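Putative Nitroreductase (Anabaena variabilis ATCC 29413, PDB 3EO7) binds flavin mononucleotide and is probably an FMN-dependent oxidoreductase of the nitroreductase family. Local coordinates at residues L354-T357 with N362-D365; P263-P266 with K272-H275; D142-L147 with P155-T160. All blocks are in the same frame, centred on the assembly; numbering follows the deposited sequence. Where two conformers were deposited one is given.

Contact 1: L354-T357 with N362-D365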
# COMPACT_ATOMS: atom_id res chain seq x y z
N LEU A 354 8.87 14.38 1.13
CA LEU A 354 8.15 14.51 -0.13
C LEU A 354 9.02 14.07 -1.31
O LEU A 354 8.53 13.49 -2.28
CB LEU A 354 7.66 15.94 -0.33
CG LEU A 354 6.63 16.44 0.67
CD1 LEU A 354 6.27 17.96 0.40
CD2 LEU A 354 5.38 15.54 0.63
N ASP A 355 10.30 14.37 -1.23
CA ASP A 355 11.23 14.02 -2.31
C ASP A 355 11.33 12.51 -2.48
O ASP A 355 11.23 12.00 -3.59
CB ASP A 355 12.61 14.61 -2.02
CG ASP A 355 13.57 14.42 -3.18
OD1 ASP A 355 13.35 15.03 -4.24
OD2 ASP A 355 14.57 13.67 -2.99
N PHE A 356 11.50 11.79 -1.37
CA PHE A 356 11.63 10.35 -1.43
C PHE A 356 10.32 9.70 -1.89
O PHE A 356 10.33 8.71 -2.61
CB PHE A 356 12.10 9.76 -0.12
CG PHE A 356 12.17 8.26 -0.15
CD1 PHE A 356 13.15 7.64 -0.91
CD2 PHE A 356 11.28 7.47 0.54
CE1 PHE A 356 13.24 6.26 -0.99
CE2 PHE A 356 11.38 6.06 0.48
CZ PHE A 356 12.35 5.46 -0.30
N THR A 357 9.20 10.28 -1.46
CA THR A 357 7.90 9.68 -1.74
C THR A 357 7.46 9.93 -3.17
O THR A 357 7.01 9.00 -3.84
CB THR A 357 6.87 10.24 -0.76
OG1 THR A 357 7.30 9.95 0.58
CG2 THR A 357 5.45 9.65 -1.05
N ASN A 362 15.03 11.06 -8.29
CA ASN A 362 16.15 11.62 -7.57
C ASN A 362 16.98 10.59 -6.77
O ASN A 362 17.92 10.98 -6.07
CB ASN A 362 15.64 12.74 -6.66
CG ASN A 362 15.19 13.95 -7.45
OD1 ASN A 362 15.61 14.14 -8.59
ND2 ASN A 362 14.39 14.81 -6.84
N TYR A 363 16.63 9.30 -6.91
CA TYR A 363 17.27 8.20 -6.18
C TYR A 363 17.91 7.16 -7.10
O TYR A 363 18.38 6.13 -6.63
CB TYR A 363 16.25 7.56 -5.22
CG TYR A 363 15.87 8.57 -4.19
CD1 TYR A 363 14.88 9.51 -4.45
CD2 TYR A 363 16.57 8.66 -3.00
CE1 TYR A 363 14.60 10.50 -3.53
CE2 TYR A 363 16.28 9.64 -2.08
CZ TYR A 363 15.29 10.56 -2.36
OH TYR A 363 15.01 11.55 -1.46
N ILE A 364 17.99 7.45 -8.40
CA ILE A 364 18.57 6.50 -9.34
C ILE A 364 20.04 6.20 -9.01
O ILE A 364 20.47 5.07 -9.14
CB ILE A 364 18.43 6.92 -10.83
CG1 ILE A 364 19.18 8.19 -11.15
CG2 ILE A 364 16.98 7.12 -11.18
CD1 ILE A 364 19.12 8.53 -12.66
N ASP A 365 20.78 7.20 -8.53
CA ASP A 365 22.18 7.00 -8.19
C ASP A 365 22.40 6.18 -6.92
O ASP A 365 23.53 5.84 -6.60
CB ASP A 365 22.94 8.34 -8.13
CG ASP A 365 22.51 9.23 -6.99
OD1 ASP A 365 21.47 8.95 -6.34
OD2 ASP A 365 23.20 10.26 -6.78

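Contact 2: P263-P266 with K272-H275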
# COMPACT_ATOMS: atom_id res chain seq x y z
N PRO A 263 -28.36 -3.65 -6.20
CA PRO A 263 -29.51 -3.80 -5.34
C PRO A 263 -29.21 -3.19 -3.99
O PRO A 263 -28.13 -2.64 -3.77
CB PRO A 263 -29.68 -5.31 -5.23
CG PRO A 263 -28.28 -5.84 -5.36
CD PRO A 263 -27.52 -4.86 -6.20
N GLN A 264 -30.17 -3.27 -3.08
CA GLN A 264 -29.93 -2.78 -1.74
C GLN A 264 -29.17 -3.90 -1.05
O GLN A 264 -29.64 -5.04 -1.00
CB GLN A 264 -31.24 -2.39 -1.02
CG GLN A 264 -31.74 -0.97 -1.45
CD GLN A 264 -30.63 0.11 -1.34
OE1 GLN A 264 -30.28 0.77 -2.33
NE2 GLN A 264 -30.04 0.25 -0.14
N VAL A 265 -27.94 -3.59 -0.61
CA VAL A 265 -27.06 -4.59 0.00
C VAL A 265 -26.96 -4.30 1.49
O VAL A 265 -26.44 -3.27 1.87
CB VAL A 265 -25.65 -4.56 -0.65
CG1 VAL A 265 -24.76 -5.63 -0.03
CG2 VAL A 265 -25.79 -4.73 -2.17
N PRO A 266 -27.50 -5.20 2.32
CA PRO A 266 -27.45 -4.99 3.78
C PRO A 266 -26.07 -4.80 4.37
O PRO A 266 -25.08 -5.33 3.85
CB PRO A 266 -28.07 -6.26 4.33
CG PRO A 266 -29.03 -6.68 3.24
CD PRO A 266 -28.27 -6.40 1.97
N LYS A 272 -18.07 -8.13 0.64
CA LYS A 272 -17.90 -9.23 -0.31
C LYS A 272 -18.63 -8.94 -1.62
O LYS A 272 -18.11 -9.26 -2.71
CB LYS A 272 -18.29 -10.59 0.28
CG LYS A 272 -17.34 -11.01 1.40
CD LYS A 272 -17.59 -12.44 1.88
CE LYS A 272 -16.78 -12.78 3.12
NZ LYS A 272 -16.88 -14.18 3.50
N TYR A 273 -19.82 -8.35 -1.52
CA TYR A 273 -20.52 -7.92 -2.71
C TYR A 273 -19.58 -7.03 -3.54
O TYR A 273 -19.37 -7.25 -4.74
CB TYR A 273 -21.81 -7.17 -2.36
CG TYR A 273 -22.57 -6.75 -3.61
CD1 TYR A 273 -22.29 -5.54 -4.24
CD2 TYR A 273 -23.57 -7.55 -4.15
CE1 TYR A 273 -22.94 -5.17 -5.39
CE2 TYR A 273 -24.24 -7.17 -5.28
CZ TYR A 273 -23.89 -5.97 -5.93
OH TYR A 273 -24.57 -5.58 -7.06
N PHE A 274 -18.97 -6.04 -2.89
CA PHE A 274 -18.12 -5.10 -3.61
C PHE A 274 -16.90 -5.77 -4.26
O PHE A 274 -16.61 -5.51 -5.45
CB PHE A 274 -17.72 -3.95 -2.70
CG PHE A 274 -16.99 -2.85 -3.40
CD1 PHE A 274 -17.49 -2.27 -4.54
CD2 PHE A 274 -15.82 -2.34 -2.85
CE1 PHE A 274 -16.81 -1.22 -5.18
CE2 PHE A 274 -15.16 -1.27 -3.47
CZ PHE A 274 -15.64 -0.74 -4.65
N HIS A 275 -16.27 -6.68 -3.55
CA HIS A 275 -15.11 -7.37 -4.11
C HIS A 275 -15.52 -8.21 -5.32
O HIS A 275 -14.85 -8.19 -6.34
CB HIS A 275 -14.41 -8.27 -3.10
CG HIS A 275 -13.16 -8.87 -3.65
ND1 HIS A 275 -12.00 -8.14 -3.81
CD2 HIS A 275 -12.92 -10.10 -4.19
CE1 HIS A 275 -11.10 -8.90 -4.42
NE2 HIS A 275 -11.62 -10.10 -4.62

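Contact 3: D142-L147 with P155-T160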
# COMPACT_ATOMS: atom_id res chain seq x y z
N ASP A 142 3.07 -27.14 -13.50
CA ASP A 142 3.40 -25.92 -14.25
C ASP A 142 2.15 -25.10 -14.44
O ASP A 142 1.29 -25.42 -15.27
CB ASP A 142 4.07 -26.18 -15.59
CG ASP A 142 4.79 -24.94 -16.10
OD1 ASP A 142 5.63 -24.40 -15.35
OD2 ASP A 142 4.53 -24.50 -17.23
N VAL A 143 2.10 -23.99 -13.71
CA VAL A 143 0.96 -23.10 -13.63
C VAL A 143 1.19 -21.78 -14.38
O VAL A 143 0.29 -20.94 -14.45
CB VAL A 143 0.65 -22.74 -12.16
CG1 VAL A 143 0.30 -24.00 -11.32
CG2 VAL A 143 1.81 -21.97 -11.53
N TRP A 144 2.37 -21.61 -14.96
CA TRP A 144 2.73 -20.31 -15.55
C TRP A 144 1.78 -19.87 -16.67
O TRP A 144 1.31 -18.72 -16.68
CB TRP A 144 4.19 -20.30 -16.03
CG TRP A 144 4.75 -18.94 -16.14
CD1 TRP A 144 4.93 -18.22 -17.26
CD2 TRP A 144 5.16 -18.10 -15.06
NE1 TRP A 144 5.48 -17.01 -16.97
CE2 TRP A 144 5.64 -16.91 -15.61
CE3 TRP A 144 5.22 -18.27 -13.67
CZ2 TRP A 144 6.16 -15.88 -14.84
CZ3 TRP A 144 5.73 -17.24 -12.91
CH2 TRP A 144 6.19 -16.06 -13.49
N GLN A 145 1.49 -20.78 -17.60
CA GLN A 145 0.59 -20.44 -18.68
C GLN A 145 -0.79 -20.00 -18.17
O GLN A 145 -1.37 -19.04 -18.71
CB GLN A 145 0.48 -21.55 -19.71
CG GLN A 145 -0.38 -21.12 -20.88
CD GLN A 145 -0.34 -22.09 -22.01
OE1 GLN A 145 0.70 -22.66 -22.32
NE2 GLN A 145 -1.48 -22.27 -22.67
N SER A 146 -1.30 -20.68 -17.14
CA SER A 146 -2.59 -20.29 -16.54
C SER A 146 -2.51 -18.86 -15.97
O SER A 146 -3.47 -18.09 -16.05
CB SER A 146 -3.06 -21.29 -15.47
OG SER A 146 -2.18 -21.37 -14.36
N LEU A 147 -1.37 -18.52 -15.39
CA LEU A 147 -1.17 -17.17 -14.85
C LEU A 147 -1.11 -16.17 -16.00
O LEU A 147 -1.70 -15.09 -15.92
CB LEU A 147 0.08 -17.10 -13.97
CG LEU A 147 0.29 -15.71 -13.30
CD1 LEU A 147 -0.94 -15.24 -12.46
CD2 LEU A 147 1.57 -15.80 -12.45
N PRO A 155 3.11 -8.78 -20.93
CA PRO A 155 4.50 -9.10 -21.33
C PRO A 155 5.48 -9.34 -20.21
O PRO A 155 6.48 -10.04 -20.41
CB PRO A 155 4.93 -7.85 -22.13
CG PRO A 155 3.69 -7.13 -22.45
CD PRO A 155 2.67 -7.46 -21.39
N ALA A 156 5.23 -8.78 -19.03
CA ALA A 156 6.14 -9.00 -17.91
C ALA A 156 6.22 -10.47 -17.52
O ALA A 156 7.22 -10.91 -16.95
CB ALA A 156 5.77 -8.13 -16.71
N LEU A 157 5.17 -11.25 -17.80
CA LEU A 157 5.19 -12.69 -17.52
C LEU A 157 5.98 -13.52 -18.50
O LEU A 157 6.41 -14.62 -18.20
CB LEU A 157 3.75 -13.23 -17.41
CG LEU A 157 3.00 -12.77 -16.16
CD1 LEU A 157 1.49 -12.91 -16.32
CD2 LEU A 157 3.47 -13.54 -14.92
N GLU A 158 6.21 -13.00 -19.68
CA GLU A 158 6.93 -13.75 -20.67
C GLU A 158 8.46 -13.81 -20.37
O GLU A 158 9.09 -14.81 -20.63
CB GLU A 158 6.61 -13.20 -22.06
CG GLU A 158 6.90 -14.25 -23.18
CD GLU A 158 5.96 -15.48 -23.13
OE1 GLU A 158 4.77 -15.36 -23.52
OE2 GLU A 158 6.41 -16.58 -22.72
N SER A 159 9.00 -12.74 -19.78
CA SER A 159 10.43 -12.58 -19.50
C SER A 159 10.89 -13.14 -18.15
O SER A 159 12.06 -13.48 -17.95
CB SER A 159 10.74 -11.05 -19.45
OG SER A 159 9.74 -10.27 -20.12
N THR A 160 9.95 -13.28 -17.25
CA THR A 160 10.24 -13.63 -15.87
C THR A 160 10.00 -15.09 -15.52
O THR A 160 9.37 -15.83 -16.28
CB THR A 160 9.42 -12.70 -14.94
OG1 THR A 160 8.03 -12.82 -15.27
CG2 THR A 160 9.89 -11.24 -15.11

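Contact 1: L354-T357 with N362-D365
D355 and F356, near the end of helix 347-358, face N362 and Y363 in the loop that follows the helix; the CA atoms of F356 and Y363 are 7.7 Å apart. The D355 carboxylate grips both loop residues. D355 OD1 accepts a hydrogen bond of 2.8 Å from N362 ND2, through the syn lone pair on the side of OD2. OD1 lies in the plane of the N362 amide, and the angle at the hydrogen is 156°. The amide and carboxylate planes are nearly coplanar. The other oxygen, D355 OD2, takes a weak hydrogen bond from Y363 OH at 2.7 Å. The same hydroxyl has a stronger polar partner in I318 N. The D355 side chain gets there because CG stands anti to the backbone N (chi1 -173°). An alanine at D355 would remove both acceptors and is likely to leave the N362 amide without this mate and free to turn. Beside this pair, F356 and Y363 form a T-shaped stack, with centroids 5.3 Å apart. The edge of F356 does the touching, and its CD1 sits over the centre of the Y363 ring. The contact lies near the C-terminal end of helix 347-358, where the chain turns into the loop before strand 381-390. F356 also rests on A470 of helix 452-473, where R466 makes a cation-pi contact with its ring, and Y363 packs on P317 and L368 of nearby loops.

Contact 2: P263-P266 with K272-H275
Y273 meets V265 and P263 through its aromatic side chain, and no hydrogen bond joins the two segments. K272 comes first on the helix and does not touch the loop; its NZ makes a hydrogen bond to L227 O. Y273 follows and carries the contact. Its CG is anti to the backbone N (chi1 -179°), which sends the ring out from the helix toward the loop. V265 CG2 sits over the centre of one ring face in a CH-pi contact, 4.0 Å from the centroid of the Y273 ring and only 7° off the ring normal. The other methyl, V265 CG1, lies 4.1 Å from Y273 CB. At the far end of the ring, P263 CD approaches Y273 OH to 3.2 Å and Y273 CZ to 3.8 Å. This hydroxyl has its polar partner in E259 OE2, further back in the loop. A long connection after strand 229-239 thus folds back on helix 270-276, the helix it leads into, with the tyrosine ring as the meeting surface. The ring also stacks with H277 and touches I9 of helix 9-16. Next along, F274 touches that same N-terminal helix and stacks on Y13. H275 ends the segment, with its ND1 hydrogen-bonded to Y182 OH.

Contact 3: D142-L147 with P155-T160
W144 and L147, on the first turn of helix 144-150, face L157 of a short, weakly bonded helix about 155-159 and T160 just after it. The closest CA atoms, those of L147 and L157, are 8.2 Å apart. One hydrogen bond joins the segments: W144 NE1 donates to L157 O at 2.8 Å, with an angle of 155° at the hydrogen. The acceptor lies in the plane of the indole, while the donor is tilted 29° from the carbonyl plane. A side chain here ties down a backbone oxygen. The indole edge continues past L157 to T160. W144 CZ2 packs on L157 CD2 at 3.6 Å and comes as near to T160 OG1, which lies in the ring plane. T160 OG1 in turn makes a hydrogen bond of 2.7 Å to A156 O. L157 CD2 also reaches L147 CD2 at 3.8 Å, so one methyl fills the corner between the indole and the leucine. L157 CG stands anti to its carbonyl carbon (chi1 -71°), which lets the branch reach both. W144 and L147 also touch V114 of strand 109-115, and L157 and T160 touch P236 of strand 229-239. Two short helices joined by a brief loop thus form a helical hairpin between strands 134-139 and 162-169, covering part of the antiparallel sheet in the first nitroreductase-family region.

Overall arrangement
The three contacts are separate and follow in series along the chain: contact 3, then contact 2, then contact 1. Contact 3 belongs to the first nitroreductase-family region and contact 1 to the second; their centres are about 31 Å apart. Contact 2 joins the loop after strand 229-239 to helix 270-276. It is about 41 Å from contact 1 between centres, on the opposite side of the chain's centre. Contacts 2 and 3 are the closest pair by nearest atoms, about 14 Å. Contact 1 lies closer to an FMN-binding residue but does not touch it: the side chain of F356 is about 10 Å from that of R334, which binds FMN. Contacts 2 and 3 lie away from the known FMN-binding residues.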